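Local atomic coordinates of citrate synthase (Pyrobaculum aerophilum, PDB entry 2IBP), a protein that probably catalyses the condensation of oxaloacetate with acetyl-CoA and water to give citrate and CoA in the tricarboxylic acid cycle. Residues A[110-124]-A[234-246]. Numbering follows the deposited sequence.
Sequences MFALEAAVAAEGAYD and YSSVAAAIAALKG
Val117 and Ile241 interlock as knobs-into-holes at the apolar centre of two antiparallel helices, whose axes come within 8.3 Å. Val117 CG2 meets Ile241 CD1 at 3.8 Å, while Val117 CG1, set opposite the main-chain N (chi1 166°), reaches between Tyr234, Val237 and Ala238. Ile241 CG2 lies against Glu114 CG and against Met110 CE, which the folded methionine chain brings in. At one end Tyr234 lays a ring face over Gly121, with CA 3.3 Å from the ring centroid in a CH-pi contact, and its OH donates a very short 2.5 Å bond to Asp124 OD2, which also salt-bridges Lys153. A leucine in place of Tyr234 would probably cost Asp124 this hydroxyl donor and take the flat ring face from over Gly121 CA. At the other end Lys245 CE sits over the Phe111 ring centre, 3.5 Å from the centroid, with NZ in an off-centre cation-pi contact 4.1 Å from it and salt-bridged to Asp232 of the second subunit. Glu114 OE2 is hydrogen-bonded to Ser235 of that subunit, and a water donates to Glu114 OE1 and, weakly, to Ala238 O. Val117, Ile241 and Met110 thus mesh, while the polar ends of Glu114 and Lys245 bond across the dimer.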
loop_
_atom_site.group_PDB
_atom_site.type_symbol
_atom_site.label_atom_id
_atom_site.label_comp_id
_atom_site.label_asym_id
_atom_site.label_seq_id
_atom_site.Cartn_x
_atom_site.Cartn_y
_atom_site.Cartn_z
ATOM N N MET A 110 13.400 4.218 4.953
ATOM C CA MET A 110 12.182 3.819 4.240
ATOM C C MET A 110 10.910 4.296 4.944
ATOM O O MET A 110 9.934 4.633 4.280
ATOM C CB MET A 110 12.146 2.329 3.941
ATOM C CG MET A 110 13.193 1.920 2.917
ATOM S SD MET A 110 12.874 2.580 1.268
ATOM C CE MET A 110 11.618 1.449 0.682
ATOM N N PHE A 111 10.939 4.398 6.270
ATOM C CA PHE A 111 9.785 4.950 6.990
ATOM C C PHE A 111 9.658 6.435 6.653
ATOM O O PHE A 111 8.560 6.964 6.477
ATOM C CB PHE A 111 9.944 4.785 8.492
ATOM C CG PHE A 111 9.681 3.393 8.977
ATOM C CD1 PHE A 111 8.391 2.881 8.965
ATOM C CD2 PHE A 111 10.688 2.645 9.545
ATOM C CE1 PHE A 111 8.119 1.624 9.470
ATOM C CE2 PHE A 111 10.427 1.382 10.034
ATOM C CZ PHE A 111 9.144 0.874 9.997
ATOM N N ALA A 112 10.800 7.120 6.605
ATOM C CA ALA A 112 10.833 8.537 6.272
ATOM C C ALA A 112 10.300 8.750 4.872
ATOM O O ALA A 112 9.575 9.718 4.634
ATOM C CB ALA A 112 12.254 9.101 6.393
ATOM N N LEU A 113 10.687 7.884 3.930
ATOM C CA LEU A 113 10.184 8.000 2.559
ATOM C C LEU A 113 8.673 7.860 2.546
ATOM O O LEU A 113 7.988 8.653 1.903
ATOM C CB LEU A 113 10.778 6.958 1.621
ATOM C CG LEU A 113 12.007 7.419 0.840
ATOM C CD1 LEU A 113 13.170 7.757 1.772
ATOM C CD2 LEU A 113 12.393 6.339 -0.156
ATOM N N GLU A 114 8.158 6.820 3.202
ATOM C CA GLU A 114 6.710 6.593 3.220
ATOM C C GLU A 114 5.986 7.817 3.751
ATOM O O GLU A 114 5.053 8.313 3.125
ATOM C CB GLU A 114 6.330 5.423 4.136
ATOM C CG GLU A 114 6.708 4.056 3.663
ATOM C CD GLU A 114 6.236 2.988 4.632
ATOM O OE1 GLU A 114 5.043 3.010 5.026
ATOM O OE2 GLU A 114 7.067 2.146 5.029
ATOM N N ALA A 115 6.419 8.301 4.913
ATOM C CA ALA A 115 5.773 9.440 5.560
ATOM C C ALA A 115 5.965 10.746 4.778
ATOM O O ALA A 115 5.036 11.538 4.627
ATOM C CB ALA A 115 6.284 9.597 6.996
ATOM N N ALA A 116 7.169 10.949 4.248
ATOM C CA ALA A 116 7.467 12.160 3.492
ATOM C C ALA A 116 6.660 12.247 2.193
ATOM O O ALA A 116 6.170 13.312 1.818
ATOM C CB ALA A 116 8.980 12.242 3.188
ATOM N N VAL A 117 6.478 11.120 1.520
ATOM C CA VAL A 117 5.696 11.118 0.289
ATOM C C VAL A 117 4.233 11.455 0.599
ATOM O O VAL A 117 3.613 12.289 -0.065
ATOM C CB VAL A 117 5.815 9.789 -0.424
ATOM C CG1 VAL A 117 4.756 9.671 -1.501
ATOM C CG2 VAL A 117 7.221 9.637 -0.983
ATOM N N ALA A 118 3.699 10.876 1.666
ATOM C CA ALA A 118 2.327 11.195 2.075
ATOM C C ALA A 118 2.229 12.680 2.441
ATOM O O ALA A 118 1.278 13.372 2.064
ATOM C CB ALA A 118 1.907 10.347 3.281
ATOM N N ALA A 119 3.200 13.168 3.206
ATOM C CA ALA A 119 3.213 14.566 3.629
ATOM C C ALA A 119 3.260 15.516 2.452
ATOM O O ALA A 119 2.534 16.506 2.435
ATOM C CB ALA A 119 4.377 14.850 4.559
ATOM N N GLU A 120 4.109 15.224 1.474
ATOM C CA GLU A 120 4.215 16.086 0.298
ATOM C C GLU A 120 2.904 16.096 -0.484
ATOM O O GLU A 120 2.450 17.146 -0.954
ATOM C CB GLU A 120 5.383 15.657 -0.583
ATOM C CG GLU A 120 5.665 16.561 -1.774
ATOM C CD GLU A 120 6.319 17.902 -1.436
ATOM O OE1 GLU A 120 6.799 18.118 -0.294
ATOM O OE2 GLU A 120 6.397 18.741 -2.371
ATOM N N GLY A 121 2.238 14.954 -0.562
ATOM C CA GLY A 121 0.974 14.895 -1.284
ATOM C C GLY A 121 -0.128 15.671 -0.581
ATOM O O GLY A 121 -1.078 16.178 -1.218
ATOM N N ALA A 122 0.040 15.826 0.734
ATOM C CA ALA A 122 -0.971 16.446 1.598
ATOM C C ALA A 122 -1.197 17.906 1.287
ATOM O O ALA A 122 -2.315 18.413 1.421
ATOM C CB ALA A 122 -0.575 16.293 3.045
ATOM N N TYR A 123 -0.134 18.591 0.880
ATOM C CA TYR A 123 -0.226 20.016 0.610
ATOM C C TYR A 123 -0.007 20.392 -0.858
ATOM O O TYR A 123 0.013 21.580 -1.194
ATOM C CB TYR A 123 0.732 20.792 1.509
ATOM C CG TYR A 123 0.355 20.739 2.969
ATOM C CD1 TYR A 123 -0.879 21.203 3.397
ATOM C CD2 TYR A 123 1.238 20.270 3.917
ATOM C CE1 TYR A 123 -1.237 21.157 4.729
ATOM C CE2 TYR A 123 0.892 20.212 5.250
ATOM C CZ TYR A 123 -0.347 20.667 5.654
ATOM O OH TYR A 123 -0.673 20.649 6.982
ATOM N N ASP A 124 0.131 19.390 -1.723
ATOM C CA ASP A 124 0.307 19.602 -3.161
ATOM C C ASP A 124 -1.028 20.061 -3.741
ATOM O O ASP A 124 -2.008 19.324 -3.731
ATOM C CB ASP A 124 0.769 18.310 -3.833
ATOM C CG ASP A 124 1.023 18.473 -5.325
ATOM O OD1 ASP A 124 0.168 19.037 -6.025
ATOM O OD2 ASP A 124 2.096 18.041 -5.776
ATOM N N TYR A 234 0.368 10.266 -4.751
ATOM C CA TYR A 234 1.331 10.254 -3.668
ATOM C C TYR A 234 1.056 9.055 -2.763
ATOM O O TYR A 234 1.971 8.348 -2.368
ATOM C CB TYR A 234 1.267 11.544 -2.878
ATOM C CG TYR A 234 1.894 12.749 -3.551
ATOM C CD1 TYR A 234 3.181 13.144 -3.218
ATOM C CD2 TYR A 234 1.170 13.544 -4.419
ATOM C CE1 TYR A 234 3.752 14.279 -3.751
ATOM C CE2 TYR A 234 1.751 14.678 -4.995
ATOM C CZ TYR A 234 3.035 15.044 -4.640
ATOM O OH TYR A 234 3.639 16.184 -5.162
ATOM N N SER A 235 -0.197 8.855 -2.393
ATOM C CA SER A 235 -0.545 7.726 -1.531
ATOM C C SER A 235 -0.204 6.386 -2.187
ATOM O O SER A 235 0.280 5.453 -1.533
ATOM C CB SER A 235 -2.025 7.797 -1.158
ATOM O OG SER A 235 -2.218 8.942 -0.347
ATOM N N SER A 236 -0.407 6.296 -3.499
ATOM C CA SER A 236 -0.068 5.074 -4.228
ATOM C C SER A 236 1.449 4.807 -4.167
ATOM O O SER A 236 1.899 3.672 -3.968
ATOM C CB SER A 236 -0.550 5.175 -5.660
ATOM O OG SER A 236 -1.975 5.279 -5.692
ATOM N N VAL A 237 2.232 5.867 -4.312
ATOM C CA VAL A 237 3.679 5.738 -4.225
ATOM C C VAL A 237 4.110 5.392 -2.795
ATOM O O VAL A 237 4.973 4.526 -2.604
ATOM C CB VAL A 237 4.410 6.972 -4.783
ATOM C CG1 VAL A 237 5.904 6.923 -4.433
ATOM C CG2 VAL A 237 4.214 7.031 -6.279
ATOM N N ALA A 238 3.469 5.999 -1.800
ATOM C CA ALA A 238 3.788 5.691 -0.405
ATOM C C ALA A 238 3.556 4.190 -0.154
ATOM O O ALA A 238 4.382 3.531 0.480
ATOM C CB ALA A 238 2.956 6.543 0.546
ATOM N N ALA A 239 2.464 3.645 -0.702
ATOM C CA ALA A 239 2.164 2.218 -0.580
ATOM C C ALA A 239 3.203 1.358 -1.299
ATOM O O ALA A 239 3.607 0.336 -0.793
ATOM C CB ALA A 239 0.756 1.900 -1.101
ATOM N N ALA A 240 3.617 1.772 -2.495
ATOM C CA ALA A 240 4.665 1.063 -3.229
ATOM C C ALA A 240 5.947 0.982 -2.388
ATOM O O ALA A 240 6.580 -0.071 -2.296
ATOM C CB ALA A 240 4.947 1.770 -4.533
ATOM N N ILE A 241 6.301 2.100 -1.758
ATOM C CA ILE A 241 7.468 2.177 -0.860
ATOM C C ILE A 241 7.304 1.236 0.322
ATOM O O ILE A 241 8.245 0.564 0.722
ATOM C CB ILE A 241 7.695 3.620 -0.411
ATOM C CG1 ILE A 241 8.109 4.465 -1.621
ATOM C CG2 ILE A 241 8.744 3.711 0.702
ATOM C CD1 ILE A 241 8.077 5.970 -1.368
ATOM N N ALA A 242 6.106 1.215 0.892
ATOM C CA ALA A 242 5.811 0.306 2.007
ATOM C C ALA A 242 6.112 -1.128 1.596
ATOM O O ALA A 242 6.709 -1.905 2.344
ATOM C CB ALA A 242 4.356 0.457 2.412
ATOM N N ALA A 243 5.718 -1.502 0.393
ATOM C CA ALA A 243 5.970 -2.865 -0.064
ATOM C C ALA A 243 7.454 -3.071 -0.334
ATOM O O ALA A 243 8.026 -4.116 -0.009
ATOM C CB ALA A 243 5.153 -3.164 -1.331
ATOM N N LEU A 244 8.063 -2.083 -0.979
ATOM C CA LEU A 244 9.466 -2.163 -1.360
ATOM C C LEU A 244 10.383 -2.398 -0.157
ATOM O O LEU A 244 11.441 -2.996 -0.277
ATOM C CB LEU A 244 9.861 -0.871 -2.067
ATOM C CG LEU A 244 11.318 -0.796 -2.483
ATOM C CD1 LEU A 244 11.615 -1.905 -3.449
ATOM C CD2 LEU A 244 11.606 0.549 -3.123
ATOM N N LYS A 245 9.971 -1.896 0.995
ATOM C CA LYS A 245 10.736 -1.970 2.226
ATOM C C LYS A 245 10.940 -3.403 2.726
ATOM O O LYS A 245 11.877 -3.664 3.490
ATOM C CB LYS A 245 9.930 -1.195 3.271
ATOM C CG LYS A 245 10.560 -0.954 4.579
ATOM C CD LYS A 245 9.616 -0.075 5.385
ATOM C CE LYS A 245 10.067 0.020 6.794
ATOM N NZ LYS A 245 10.086 -1.330 7.395
ATOM N N GLY A 246 10.067 -4.321 2.309
ATOM C CA GLY A 246 10.087 -5.705 2.794
ATOM C C GLY A 246 11.303 -6.448 2.296
ATOM O O GLY A 246 11.722 -6.251 1.156
HETATM O O HOH W 1 2.793 3.852 3.222
#